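Local coordinates for protein Alpha/beta hydrolase (Streptomyces albidoflavus, PDB 6KSU) that probably cyclises and releases non-ribosomal peptides by macrolactam formation, acting as a stand-alone peptide cyclase of the penicillin-binding-protein type, at residues A[31-35]-A[47-53]; A[38-44]-A[357-362]; A[83-89]-A[174-179]; A[192-196]-A[249-253]. All coordinates share one frame; numbering follows the deposited sequence.

Contacts 1 and 2 lie on the N-terminal helix 23-41, their centres about 12 Å apart. In contact 1 the helix rests on strand 46-53 of the seven-stranded antiparallel sheet; in contact 2 its C-terminal end meets helix 355-365, more than 300 residues later in the chain. Between residues 44 and 357 come contact 3 and then contact 4, whose centres are also about 12 Å apart and which are joined through Thr89, Trp194 and Ala253. The centre of contact 3 lies about 6 Å from that of the chain, and the contact holds the SxxK-type residues of the probable active site. The centres of contacts 1 and 2 lie about 25 and 26 Å from that of contact 3, so helices 23-41 and 355-365 pack well away from that site.

Contact 1: A[31-35]-A[47-53]; sequences VGALF and AQLSVYR
Phe35 packs against Leu49 where helix 31-35 meets strand 47-53. Leu49 CB lies over one face of the phenyl ring, 3.9 Å from its centroid and 19° off the ring normal, a CH-pi contact displaced toward the rim. The far end of the ring reaches the start of the strand, where Phe35 CZ is 3.6 Å from Ala47 CB. One helical turn earlier, Val31 CG1 meets Leu49 CD2 at 3.7 Å, the two side chains crossing at about a right angle. With its CG anti to the backbone N (chi1 174°), Leu49 puts CD2 between Val31 and the base of the Phe35 side chain. Segment 31-35 runs roughly antiparallel to strand segment 47-53 (158°, axes 10.3 Å apart at closest) and covers one face of the antiparallel sheet of the beta-lactamase/penicillin-binding-protein fold. Val31 CG2 also approaches the edge of the Arg53 guanidinium, 4.2 Å from NH2, while NH1 of that arginine bonds to the carbonyl of Ala369. Neighbouring strands complete the apolar layer: Tyr60 of strand 56-63 touches Val31, Phe35 and Leu49, and Leu348 of strand 344-350 packs against Phe35 and Leu49. On the other face of the sheet, Gln48 is held by Thr349 and Ala261.

Contact 2: A[38-44]-A[357-362]; sequences LVREHRV and KLWEAL
The imidazole of His42 carries Lys357 on one face and Ala361 at its edge. Lys357 CG sits 3.8 Å from the ring centroid, 25° off the normal, a CH-pi contact offset toward the rim near CE1. Near the plane of the ring, Ala361 CB comes within 3.4 Å of His42 NE2, a nitrogen buried here without a polar partner in the model. Lys357 is bent at chi2 and chi3, and its NZ forms a salt bridge with Glu360 OE2 at 3.3 Å, one turn along the same helix. Next to Lys357, Leu358 reaches in with CG anti to its own backbone N (chi1 179°). This puts CD1 tightly against Leu38, 3.5 Å from its CB, while CD2 lies 3.9 Å from Val39 CG2 and CB faces Val44 CG2. Leu38 CD1 meets Leu362 CD1 at 3.6 Å. The first helix ends in a Schellman motif at Arg43, whose positive phi turns the chain and lets Val44 come back onto Leu358. Helices 23-41 and 355-365 thus lie together on one side of the sheet, with Leu362 resting on Leu348 of strand 344-350 and Val44 touching Ala350 at the end of that strand.

Contact 3: A[83-89]-A[174-179]; sequences SVTKFLT and YSNTGY
Ser83, Lys86 and Tyr174 fit the SxxK and (S/Y)xN pattern of serine beta-lactamases and penicillin-binding proteins, with Asn176 in the asparagine position of the second motif. By analogy with that family, Ser83 is probably the nucleophile, a role consistent with a peptide cyclase that would take over a peptidyl chain. The serine stands three residues ahead of Lys86, which lies in helix 85-98, and Lys86 NZ is the hub of the polar contact. It donates to Asn176 OD1 at 2.5 Å, a short distance not to be read too exactly at this resolution, meeting the amide oxygen in the carbonyl plane with a C=O...N angle of 158°. A weak bond runs from NZ to Tyr174 OH at 3.2 Å, and NZ also bonds to the carbonyl of Ala254. Ser83 OG donates weakly to the same phenol oxygen and lies near the plane of the Tyr174 ring, at its edge. The lysine is extended through chi2 and chi3 and bends only at chi4 (80°), which turns NZ across to the amide. Its aliphatic part lies over Tyr179, with CG 3.8 Å from the ring centroid and 22° off the normal, and Thr89 CG2 adds a contact at 3.6 Å to Tyr179 CD1. Around the site, His134 stacks on Tyr174, His325 of strand 322-329 touches Ser83, Lys86 and Tyr174, and Leu132 O holds Tyr179 OH. Asn176 follows the N-cap Ser175, whose OG accepts from Gly178 N at 2.7 Å.

Contact 4: A[192-196]-A[249-253]; sequences MDWWT and LSLAA
Two successive tryptophans take different first torsions, and both reach Ala252: Trp194 has CG anti to its backbone N (chi1 171°), whereas Trp195 places CG beside its own N and anti to the carbonyl carbon (chi1 -71°). The contact joins the first turn of helix 194-206 to the short 3-10 turn 249-251 and the start of helix 252-255, in the helical part of the beta-lactamase-type fold. Ala253 packs on one face of the Trp194 indole; its CB stands 3.7 Å from the centroid of the five-membered ring and just 8° off the normal, a CH-pi contact from almost straight above the ring. The backbone continues over the six-membered ring, where Ala252 O comes within 3.5 Å of Trp194 CH2. Ala252 CB touches both indoles where they converge, nearest to Trp195 CZ2 at 3.3 Å, and Leu249 CD1 meets that same carbon of Trp195 at 3.9 Å. The indoles also touch each other, Trp194 CE3 lying over a face of Trp195. Both N-H groups bond outside the two segments, which should help to fix the ring rotations: Trp194 NE1 to Thr89 OG1, which also bonds to Ala253 O, and Trp195 NE1 to His214 O. Asp193 is the N-cap of the tryptophan-bearing helix. Its OD1 accepts from Thr196 N at 2.8 Å, from above the carboxylate plane, and its OD2 takes a bond from Thr196 OG1 at 2.7 Å, on the syn side but tilted out of that plane.

Contact 1: A[31-35]-A[47-53]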
loop_
_atom_site.group_PDB
_atom_site.type_symbol
_atom_site.label_atom_id
_atom_site.label_comp_id
_atom_site.label_asym_id
_atom_site.label_seq_id
_atom_site.Cartn_x
_atom_site.Cartn_y
_atom_site.Cartn_z
ATOM N N VAL A 31 6.872 24.513 6.094
ATOM C CA VAL A 31 6.138 23.319 5.689
ATOM C C VAL A 31 4.643 23.614 5.653
ATOM O O VAL A 31 3.969 23.385 4.639
ATOM C CB VAL A 31 6.472 22.130 6.611
ATOM C CG1 VAL A 31 5.406 21.040 6.501
ATOM C CG2 VAL A 31 7.819 21.558 6.266
ATOM N N GLY A 32 4.108 24.148 6.751
ATOM C CA GLY A 32 2.714 24.560 6.752
ATOM C C GLY A 32 2.378 25.507 5.615
ATOM O O GLY A 32 1.348 25.358 4.949
ATOM N N ALA A 33 3.242 26.494 5.375
ATOM C CA ALA A 33 2.996 27.411 4.269
ATOM C C ALA A 33 3.059 26.680 2.938
ATOM O O ALA A 33 2.265 26.965 2.035
ATOM C CB ALA A 33 4.001 28.562 4.301
ATOM N N LEU A 34 3.961 25.707 2.814
ATOM C CA LEU A 34 4.035 24.916 1.594
ATOM C C LEU A 34 2.780 24.071 1.425
ATOM O O LEU A 34 2.151 24.078 0.357
ATOM C CB LEU A 34 5.279 24.037 1.623
ATOM C CG LEU A 34 5.552 23.340 0.296
ATOM C CD1 LEU A 34 5.976 24.386 -0.732
ATOM C CD2 LEU A 34 6.588 22.256 0.450
ATOM N N PHE A 35 2.392 23.359 2.489
ATOM C CA PHE A 35 1.187 22.527 2.480
ATOM C C PHE A 35 -0.046 23.325 2.070
ATOM O O PHE A 35 -0.853 22.869 1.253
ATOM C CB PHE A 35 1.023 21.914 3.878
ATOM C CG PHE A 35 -0.236 21.117 4.082
ATOM C CD1 PHE A 35 -0.459 19.943 3.396
ATOM C CD2 PHE A 35 -1.181 21.530 5.015
ATOM C CE1 PHE A 35 -1.608 19.179 3.647
ATOM C CE2 PHE A 35 -2.342 20.785 5.259
ATOM C CZ PHE A 35 -2.561 19.623 4.580
ATOM N N ALA A 47 -7.286 18.086 3.724
ATOM C CA ALA A 47 -6.053 17.323 3.849
ATOM C C ALA A 47 -5.511 17.475 5.254
ATOM O O ALA A 47 -5.813 18.441 5.966
ATOM C CB ALA A 47 -5.012 17.768 2.802
ATOM N N GLN A 48 -4.722 16.484 5.653
ATOM C CA GLN A 48 -3.936 16.559 6.876
ATOM C C GLN A 48 -2.509 16.196 6.528
ATOM O O GLN A 48 -2.275 15.289 5.723
ATOM C CB GLN A 48 -4.430 15.613 7.984
ATOM C CG GLN A 48 -5.864 15.794 8.414
ATOM C CD GLN A 48 -6.368 14.586 9.202
ATOM O OE1 GLN A 48 -5.941 13.455 8.969
ATOM N NE2 GLN A 48 -7.270 14.829 10.154
ATOM N N LEU A 49 -1.569 16.926 7.119
ATOM C CA LEU A 49 -0.152 16.613 7.043
ATOM C C LEU A 49 0.398 16.675 8.456
ATOM O O LEU A 49 0.207 17.669 9.169
ATOM C CB LEU A 49 0.600 17.570 6.106
ATOM C CG LEU A 49 2.130 17.431 6.044
ATOM C CD1 LEU A 49 2.578 16.192 5.211
ATOM C CD2 LEU A 49 2.750 18.691 5.494
ATOM N N SER A 50 1.021 15.597 8.892
ATOM C CA SER A 50 1.638 15.575 10.210
ATOM C C SER A 50 3.086 15.174 10.031
ATOM O O SER A 50 3.366 14.219 9.315
ATOM C CB SER A 50 0.910 14.609 11.141
ATOM O OG SER A 50 -0.436 15.024 11.328
ATOM N N VAL A 51 3.993 15.915 10.658
ATOM C CA VAL A 51 5.427 15.673 10.566
ATOM C C VAL A 51 5.991 15.568 11.969
ATOM O O VAL A 51 5.856 16.506 12.764
ATOM C CB VAL A 51 6.148 16.795 9.810
ATOM C CG1 VAL A 51 7.616 16.443 9.608
ATOM C CG2 VAL A 51 5.435 17.093 8.505
ATOM N N TYR A 52 6.628 14.437 12.278
ATOM C CA TYR A 52 7.417 14.309 13.491
ATOM C C TYR A 52 8.879 14.476 13.104
ATOM O O TYR A 52 9.375 13.775 12.217
ATOM C CB TYR A 52 7.164 12.977 14.192
ATOM C CG TYR A 52 7.993 12.772 15.441
ATOM C CD1 TYR A 52 7.610 13.309 16.681
ATOM C CD2 TYR A 52 9.178 12.055 15.378
ATOM C CE1 TYR A 52 8.403 13.097 17.828
ATOM C CE2 TYR A 52 9.951 11.854 16.477
ATOM C CZ TYR A 52 9.572 12.371 17.706
ATOM O OH TYR A 52 10.400 12.124 18.773
ATOM N N ARG A 53 9.553 15.428 13.745
ATOM C CA ARG A 53 10.922 15.761 13.384
ATOM C C ARG A 53 11.560 16.544 14.525
ATOM O O ARG A 53 10.944 17.457 15.086
ATOM C CB ARG A 53 10.962 16.564 12.079
ATOM C CG ARG A 53 12.203 17.439 11.950
ATOM C CD ARG A 53 12.603 17.682 10.510
ATOM N NE ARG A 53 11.735 18.636 9.840
ATOM C CZ ARG A 53 12.140 19.414 8.843
ATOM N NH1 ARG A 53 13.398 19.342 8.419
ATOM N NH2 ARG A 53 11.289 20.252 8.267
#

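Contact 2: A[38-44]-A[357-362]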
loop_
_atom_site.group_PDB
_atom_site.type_symbol
_atom_site.label_atom_id
_atom_site.label_comp_id
_atom_site.label_asym_id
_atom_site.label_seq_id
_atom_site.Cartn_x
_atom_site.Cartn_y
_atom_site.Cartn_z
ATOM N N LEU A 38 0.053 24.246 -1.666
ATOM C CA LEU A 38 -0.131 23.122 -2.580
ATOM C C LEU A 38 -1.531 22.530 -2.502
ATOM O O LEU A 38 -2.037 22.020 -3.505
ATOM C CB LEU A 38 0.914 22.044 -2.306
ATOM C CG LEU A 38 2.354 22.527 -2.358
ATOM C CD1 LEU A 38 3.331 21.357 -2.274
ATOM C CD2 LEU A 38 2.561 23.377 -3.634
ATOM N N VAL A 39 -2.174 22.564 -1.333
ATOM C CA VAL A 39 -3.559 22.095 -1.248
ATOM C C VAL A 39 -4.456 22.953 -2.143
ATOM O O VAL A 39 -5.282 22.444 -2.911
ATOM C CB VAL A 39 -4.041 22.098 0.216
ATOM C CG1 VAL A 39 -5.521 22.035 0.264
ATOM C CG2 VAL A 39 -3.445 20.924 0.982
ATOM N N ARG A 40 -4.295 24.275 -2.057
ATOM C CA ARG A 40 -5.086 25.180 -2.881
ATOM C C ARG A 40 -4.747 25.007 -4.359
ATOM O O ARG A 40 -5.631 24.768 -5.187
ATOM C CB ARG A 40 -4.862 26.626 -2.415
ATOM C CG ARG A 40 -5.929 27.114 -1.438
ATOM C CD ARG A 40 -5.489 28.258 -0.511
ATOM N NE ARG A 40 -6.409 28.266 0.625
ATOM C CZ ARG A 40 -7.641 28.771 0.590
ATOM N NH1 ARG A 40 -8.087 29.377 -0.504
ATOM N NH2 ARG A 40 -8.430 28.678 1.652
ATOM N N GLU A 41 -3.460 25.065 -4.692
ATOM C CA GLU A 41 -3.023 24.954 -6.080
ATOM C C GLU A 41 -3.558 23.696 -6.775
ATOM O O GLU A 41 -3.917 23.747 -7.954
ATOM C CB GLU A 41 -1.499 24.998 -6.117
ATOM C CG GLU A 41 -0.874 24.569 -7.409
ATOM C CD GLU A 41 0.607 24.884 -7.429
ATOM O OE1 GLU A 41 1.359 24.159 -8.108
ATOM O OE2 GLU A 41 1.019 25.856 -6.757
ATOM N N HIS A 42 -3.636 22.564 -6.073
ATOM C CA HIS A 42 -4.255 21.366 -6.650
ATOM C C HIS A 42 -5.729 21.221 -6.264
ATOM O O HIS A 42 -6.369 20.232 -6.642
ATOM C CB HIS A 42 -3.473 20.101 -6.250
ATOM C CG HIS A 42 -2.048 20.093 -6.720
ATOM N ND1 HIS A 42 -1.698 20.223 -8.046
ATOM C CD2 HIS A 42 -0.882 20.015 -6.035
ATOM C CE1 HIS A 42 -0.381 20.216 -8.159
ATOM N NE2 HIS A 42 0.138 20.095 -6.952
ATOM N N ARG A 43 -6.278 22.194 -5.539
ATOM C CA ARG A 43 -7.683 22.221 -5.128
ATOM C C ARG A 43 -8.142 20.898 -4.507
ATOM O O ARG A 43 -9.165 20.315 -4.875
ATOM C CB ARG A 43 -8.567 22.651 -6.290
ATOM C CG ARG A 43 -8.418 24.147 -6.572
ATOM C CD ARG A 43 -9.748 24.787 -6.979
ATOM N NE ARG A 43 -10.507 23.953 -7.908
ATOM C CZ ARG A 43 -10.069 23.577 -9.106
ATOM N NH1 ARG A 43 -8.878 23.968 -9.540
ATOM N NH2 ARG A 43 -10.830 22.810 -9.875
ATOM N N VAL A 44 -7.382 20.461 -3.500
ATOM C CA VAL A 44 -7.792 19.358 -2.640
ATOM C C VAL A 44 -8.925 19.798 -1.724
ATOM O O VAL A 44 -8.866 20.876 -1.120
ATOM C CB VAL A 44 -6.581 18.873 -1.833
ATOM C CG1 VAL A 44 -6.977 17.739 -0.936
ATOM C CG2 VAL A 44 -5.467 18.451 -2.815
ATOM N N LYS A 357 -1.475 13.978 -6.695
ATOM C CA LYS A 357 -0.603 15.024 -7.215
ATOM C C LYS A 357 -0.128 15.944 -6.100
ATOM O O LYS A 357 0.996 16.451 -6.156
ATOM C CB LYS A 357 -1.314 15.794 -8.339
ATOM C CG LYS A 357 -0.453 16.830 -9.056
ATOM C CD LYS A 357 0.936 16.307 -9.478
ATOM C CE LYS A 357 2.039 17.310 -9.038
ATOM N NZ LYS A 357 3.460 16.842 -9.072
ATOM N N LEU A 358 -0.940 16.128 -5.058
ATOM C CA LEU A 358 -0.478 16.857 -3.878
ATOM C C LEU A 358 0.677 16.129 -3.199
ATOM O O LEU A 358 1.648 16.755 -2.744
ATOM C CB LEU A 358 -1.636 17.058 -2.889
ATOM C CG LEU A 358 -1.253 17.781 -1.601
ATOM C CD1 LEU A 358 -1.135 19.261 -1.837
ATOM C CD2 LEU A 358 -2.250 17.538 -0.479
ATOM N N TRP A 359 0.589 14.806 -3.100
ATOM C CA TRP A 359 1.713 14.064 -2.535
ATOM C C TRP A 359 2.965 14.261 -3.381
ATOM O O TRP A 359 4.045 14.558 -2.853
ATOM C CB TRP A 359 1.380 12.580 -2.413
ATOM C CG TRP A 359 2.557 11.754 -1.932
ATOM C CD1 TRP A 359 3.202 10.754 -2.617
ATOM C CD2 TRP A 359 3.223 11.865 -0.669
ATOM N NE1 TRP A 359 4.223 10.239 -1.854
ATOM C CE2 TRP A 359 4.252 10.897 -0.652
ATOM C CE3 TRP A 359 3.040 12.677 0.457
ATOM C CZ2 TRP A 359 5.091 10.726 0.441
ATOM C CZ3 TRP A 359 3.871 12.507 1.538
ATOM C CH2 TRP A 359 4.894 11.535 1.520
ATOM N N GLU A 360 2.827 14.123 -4.706
ATOM C CA GLU A 360 3.973 14.278 -5.602
ATOM C C GLU A 360 4.588 15.671 -5.474
ATOM O O GLU A 360 5.801 15.811 -5.272
ATOM C CB GLU A 360 3.541 13.980 -7.039
ATOM C CG GLU A 360 4.637 14.082 -8.080
ATOM C CD GLU A 360 4.127 13.839 -9.507
ATOM O OE1 GLU A 360 3.006 13.302 -9.675
ATOM O OE2 GLU A 360 4.852 14.201 -10.459
ATOM N N ALA A 361 3.758 16.713 -5.542
ATOM C CA ALA A 361 4.262 18.077 -5.403
ATOM C C ALA A 361 4.886 18.311 -4.030
ATOM O O ALA A 361 5.886 19.027 -3.908
ATOM C CB ALA A 361 3.130 19.073 -5.661
ATOM N N LEU A 362 4.312 17.706 -2.988
ATOM C CA LEU A 362 4.909 17.769 -1.657
ATOM C C LEU A 362 6.292 17.122 -1.638
ATOM O O LEU A 362 7.227 17.642 -1.021
ATOM C CB LEU A 362 3.973 17.088 -0.655
ATOM C CG LEU A 362 3.646 17.696 0.714
ATOM C CD1 LEU A 362 3.580 19.211 0.656
ATOM C CD2 LEU A 362 2.314 17.135 1.153
#

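Contact 3: A[83-89]-A[174-179]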
loop_
_atom_site.group_PDB
_atom_site.type_symbol
_atom_site.label_atom_id
_atom_site.label_comp_id
_atom_site.label_asym_id
_atom_site.label_seq_id
_atom_site.Cartn_x
_atom_site.Cartn_y
_atom_site.Cartn_z
ATOM N N SER A 83 -4.680 1.151 1.460
ATOM C CA SER A 83 -3.670 0.127 1.679
ATOM C C SER A 83 -2.652 0.508 2.745
ATOM O O SER A 83 -1.880 -0.363 3.179
ATOM C CB SER A 83 -2.970 -0.167 0.354
ATOM O OG SER A 83 -3.816 -0.985 -0.439
ATOM N N VAL A 84 -2.628 1.770 3.194
ATOM C CA VAL A 84 -1.742 2.091 4.311
ATOM C C VAL A 84 -2.146 1.263 5.533
ATOM O O VAL A 84 -1.319 1.032 6.421
ATOM C CB VAL A 84 -1.707 3.629 4.593
ATOM C CG1 VAL A 84 -0.826 3.983 5.815
ATOM C CG2 VAL A 84 -1.181 4.406 3.360
ATOM N N THR A 85 -3.386 0.744 5.547
ATOM C CA THR A 85 -3.832 -0.183 6.587
ATOM C C THR A 85 -2.854 -1.346 6.793
ATOM O O THR A 85 -2.760 -1.902 7.900
ATOM C CB THR A 85 -5.228 -0.721 6.215
ATOM O OG1 THR A 85 -6.166 0.365 6.082
ATOM C CG2 THR A 85 -5.747 -1.699 7.286
ATOM N N LYS A 86 -2.144 -1.750 5.732
ATOM C CA LYS A 86 -1.265 -2.918 5.820
ATOM C C LYS A 86 -0.128 -2.689 6.805
ATOM O O LYS A 86 0.401 -3.646 7.387
ATOM C CB LYS A 86 -0.700 -3.252 4.429
ATOM C CG LYS A 86 -1.730 -3.813 3.503
ATOM C CD LYS A 86 -1.198 -3.924 2.087
ATOM C CE LYS A 86 -2.201 -4.686 1.254
ATOM N NZ LYS A 86 -3.319 -3.796 0.820
ATOM N N PHE A 87 0.280 -1.439 6.990
ATOM C CA PHE A 87 1.326 -1.158 7.962
ATOM C C PHE A 87 0.833 -1.405 9.389
ATOM O O PHE A 87 1.592 -1.875 10.233
ATOM C CB PHE A 87 1.827 0.269 7.739
ATOM C CG PHE A 87 2.743 0.798 8.807
ATOM C CD1 PHE A 87 4.045 0.353 8.913
ATOM C CD2 PHE A 87 2.319 1.814 9.644
ATOM C CE1 PHE A 87 4.912 0.868 9.880
ATOM C CE2 PHE A 87 3.172 2.335 10.615
ATOM C CZ PHE A 87 4.472 1.853 10.731
ATOM N N LEU A 88 -0.444 -1.170 9.658
ATOM C CA LEU A 88 -0.942 -1.412 11.011
ATOM C C LEU A 88 -1.247 -2.883 11.221
ATOM O O LEU A 88 -0.959 -3.435 12.292
ATOM C CB LEU A 88 -2.168 -0.541 11.261
ATOM C CG LEU A 88 -1.585 0.866 11.121
ATOM C CD1 LEU A 88 -2.220 1.625 9.965
ATOM C CD2 LEU A 88 -1.686 1.621 12.412
ATOM N N THR A 89 -1.789 -3.532 10.189
ATOM C CA THR A 89 -1.958 -4.978 10.216
ATOM C C THR A 89 -0.618 -5.676 10.418
ATOM O O THR A 89 -0.505 -6.615 11.221
ATOM C CB THR A 89 -2.624 -5.440 8.921
ATOM O OG1 THR A 89 -4.011 -5.115 8.996
ATOM C CG2 THR A 89 -2.454 -6.975 8.738
ATOM N N TYR A 174 2.217 -7.915 -5.289
ATOM C CA TYR A 174 1.378 -7.237 -4.309
ATOM C C TYR A 174 0.019 -7.916 -4.222
ATOM O O TYR A 174 -0.561 -8.303 -5.238
ATOM C CB TYR A 174 1.222 -5.774 -4.701
ATOM C CG TYR A 174 0.623 -4.877 -3.649
ATOM C CD1 TYR A 174 1.428 -3.997 -2.912
ATOM C CD2 TYR A 174 -0.745 -4.870 -3.405
ATOM C CE1 TYR A 174 0.879 -3.134 -1.953
ATOM C CE2 TYR A 174 -1.304 -3.995 -2.436
ATOM C CZ TYR A 174 -0.482 -3.142 -1.722
ATOM O OH TYR A 174 -1.023 -2.294 -0.783
ATOM N N SER A 175 -0.492 -8.063 -3.000
ATOM C CA SER A 175 -1.678 -8.894 -2.785
ATOM C C SER A 175 -2.477 -8.341 -1.604
ATOM O O SER A 175 -2.033 -8.420 -0.459
ATOM C CB SER A 175 -1.274 -10.358 -2.553
ATOM O OG SER A 175 -2.390 -11.152 -2.195
ATOM N N ASN A 176 -3.641 -7.758 -1.889
ATOM C CA ASN A 176 -4.576 -7.420 -0.825
ATOM C C ASN A 176 -5.064 -8.676 -0.125
ATOM O O ASN A 176 -5.250 -8.694 1.100
ATOM C CB ASN A 176 -5.761 -6.638 -1.411
ATOM C CG ASN A 176 -5.374 -5.248 -1.873
ATOM O OD1 ASN A 176 -4.758 -4.497 -1.128
ATOM N ND2 ASN A 176 -5.709 -4.909 -3.112
ATOM N N THR A 177 -5.300 -9.729 -0.902
ATOM C CA THR A 177 -5.776 -10.992 -0.356
ATOM C C THR A 177 -4.762 -11.596 0.600
ATOM O O THR A 177 -5.134 -12.200 1.615
ATOM C CB THR A 177 -6.068 -11.944 -1.511
ATOM O OG1 THR A 177 -6.930 -11.278 -2.445
ATOM C CG2 THR A 177 -6.725 -13.230 -1.012
ATOM N N GLY A 178 -3.475 -11.444 0.295
ATOM C CA GLY A 178 -2.464 -11.898 1.229
ATOM C C GLY A 178 -2.642 -11.282 2.603
ATOM O O GLY A 178 -2.483 -11.955 3.630
ATOM N N TYR A 179 -3.014 -10.006 2.648
ATOM C CA TYR A 179 -3.181 -9.394 3.950
ATOM C C TYR A 179 -4.523 -9.749 4.564
ATOM O O TYR A 179 -4.621 -9.858 5.788
ATOM C CB TYR A 179 -2.973 -7.890 3.856
ATOM C CG TYR A 179 -1.532 -7.517 4.150
ATOM C CD1 TYR A 179 -1.191 -6.832 5.318
ATOM C CD2 TYR A 179 -0.506 -7.877 3.272
ATOM C CE1 TYR A 179 0.120 -6.497 5.592
ATOM C CE2 TYR A 179 0.823 -7.547 3.548
ATOM C CZ TYR A 179 1.117 -6.851 4.709
ATOM O OH TYR A 179 2.410 -6.510 4.995
#

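Contact 4: A[192-196]-A[249-253]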
loop_
_atom_site.group_PDB
_atom_site.type_symbol
_atom_site.label_atom_id
_atom_site.label_comp_id
_atom_site.label_asym_id
_atom_site.label_seq_id
_atom_site.Cartn_x
_atom_site.Cartn_y
_atom_site.Cartn_z
ATOM N N MET A 192 -9.479 -13.302 18.806
ATOM C CA MET A 192 -10.358 -12.201 18.440
ATOM C C MET A 192 -10.327 -11.934 16.944
ATOM O O MET A 192 -9.308 -12.135 16.273
ATOM C CB MET A 192 -9.986 -10.907 19.169
ATOM C CG MET A 192 -9.535 -11.080 20.575
ATOM S SD MET A 192 -8.659 -9.588 21.041
ATOM C CE MET A 192 -6.973 -10.118 20.835
ATOM N N ASP A 193 -11.452 -11.437 16.435
ATOM C CA ASP A 193 -11.516 -10.990 15.052
ATOM C C ASP A 193 -10.541 -9.832 14.814
ATOM O O ASP A 193 -10.060 -9.178 15.754
ATOM C CB ASP A 193 -12.940 -10.580 14.702
ATOM C CG ASP A 193 -13.383 -9.321 15.434
ATOM O OD1 ASP A 193 -12.996 -8.213 14.998
ATOM O OD2 ASP A 193 -14.122 -9.431 16.441
ATOM N N TRP A 194 -10.250 -9.580 13.533
ATOM C CA TRP A 194 -9.238 -8.582 13.188
ATOM C C TRP A 194 -9.575 -7.202 13.754
ATOM O O TRP A 194 -8.688 -6.508 14.255
ATOM C CB TRP A 194 -9.054 -8.494 11.664
ATOM C CG TRP A 194 -8.189 -7.334 11.263
ATOM C CD1 TRP A 194 -6.828 -7.310 11.219
ATOM C CD2 TRP A 194 -8.628 -6.016 10.865
ATOM N NE1 TRP A 194 -6.382 -6.061 10.805
ATOM C CE2 TRP A 194 -7.468 -5.255 10.582
ATOM C CE3 TRP A 194 -9.887 -5.419 10.700
ATOM C CZ2 TRP A 194 -7.526 -3.930 10.174
ATOM C CZ3 TRP A 194 -9.949 -4.100 10.298
ATOM C CH2 TRP A 194 -8.772 -3.367 10.024
ATOM N N TRP A 195 -10.841 -6.781 13.665
ATOM C CA TRP A 195 -11.237 -5.482 14.222
ATOM C C TRP A 195 -10.944 -5.404 15.719
ATOM O O TRP A 195 -10.279 -4.469 16.191
ATOM C CB TRP A 195 -12.726 -5.222 13.985
ATOM C CG TRP A 195 -13.134 -4.948 12.572
ATOM C CD1 TRP A 195 -13.411 -3.730 12.024
ATOM C CD2 TRP A 195 -13.368 -5.917 11.537
ATOM N NE1 TRP A 195 -13.777 -3.877 10.707
ATOM C CE2 TRP A 195 -13.760 -5.206 10.382
ATOM C CE3 TRP A 195 -13.270 -7.310 11.470
ATOM C CZ2 TRP A 195 -14.069 -5.841 9.183
ATOM C CZ3 TRP A 195 -13.572 -7.943 10.268
ATOM C CH2 TRP A 195 -13.962 -7.205 9.141
ATOM N N THR A 196 -11.452 -6.377 16.483
ATOM C CA THR A 196 -11.282 -6.346 17.929
ATOM C C THR A 196 -9.805 -6.344 18.295
ATOM O O THR A 196 -9.373 -5.577 19.161
ATOM C CB THR A 196 -12.001 -7.536 18.566
ATOM O OG1 THR A 196 -13.387 -7.501 18.209
ATOM C CG2 THR A 196 -11.867 -7.515 20.081
ATOM N N LEU A 249 -16.452 -5.597 2.300
ATOM C CA LEU A 249 -16.158 -5.838 3.706
ATOM C C LEU A 249 -14.875 -6.646 3.883
ATOM O O LEU A 249 -14.067 -6.354 4.772
ATOM C CB LEU A 249 -17.337 -6.561 4.358
ATOM C CG LEU A 249 -17.064 -6.953 5.811
ATOM C CD1 LEU A 249 -17.053 -5.684 6.677
ATOM C CD2 LEU A 249 -18.053 -7.995 6.339
ATOM N N SER A 250 -14.665 -7.655 3.037
ATOM C CA SER A 250 -13.529 -8.562 3.179
ATOM C C SER A 250 -12.178 -7.881 2.997
ATOM O O SER A 250 -11.160 -8.463 3.373
ATOM C CB SER A 250 -13.663 -9.706 2.178
ATOM O OG SER A 250 -13.939 -9.184 0.893
ATOM N N LEU A 251 -12.130 -6.673 2.442
ATOM C CA LEU A 251 -10.841 -6.009 2.267
ATOM C C LEU A 251 -10.290 -5.399 3.555
ATOM O O LEU A 251 -9.156 -4.899 3.540
ATOM C CB LEU A 251 -10.951 -4.934 1.178
ATOM C CG LEU A 251 -10.932 -5.533 -0.239
ATOM C CD1 LEU A 251 -11.809 -4.767 -1.248
ATOM C CD2 LEU A 251 -9.495 -5.674 -0.745
ATOM N N ALA A 252 -11.025 -5.508 4.672
ATOM C CA ALA A 252 -10.767 -4.709 5.873
ATOM C C ALA A 252 -9.322 -4.787 6.352
ATOM O O ALA A 252 -8.689 -3.751 6.592
ATOM C CB ALA A 252 -11.712 -5.141 6.997
ATOM N N ALA A 253 -8.788 -6.006 6.544
ATOM C CA ALA A 253 -7.422 -6.138 7.048
ATOM C C ALA A 253 -6.386 -5.635 6.047
ATOM O O ALA A 253 -5.215 -5.447 6.413
ATOM C CB ALA A 253 -7.113 -7.603 7.424
#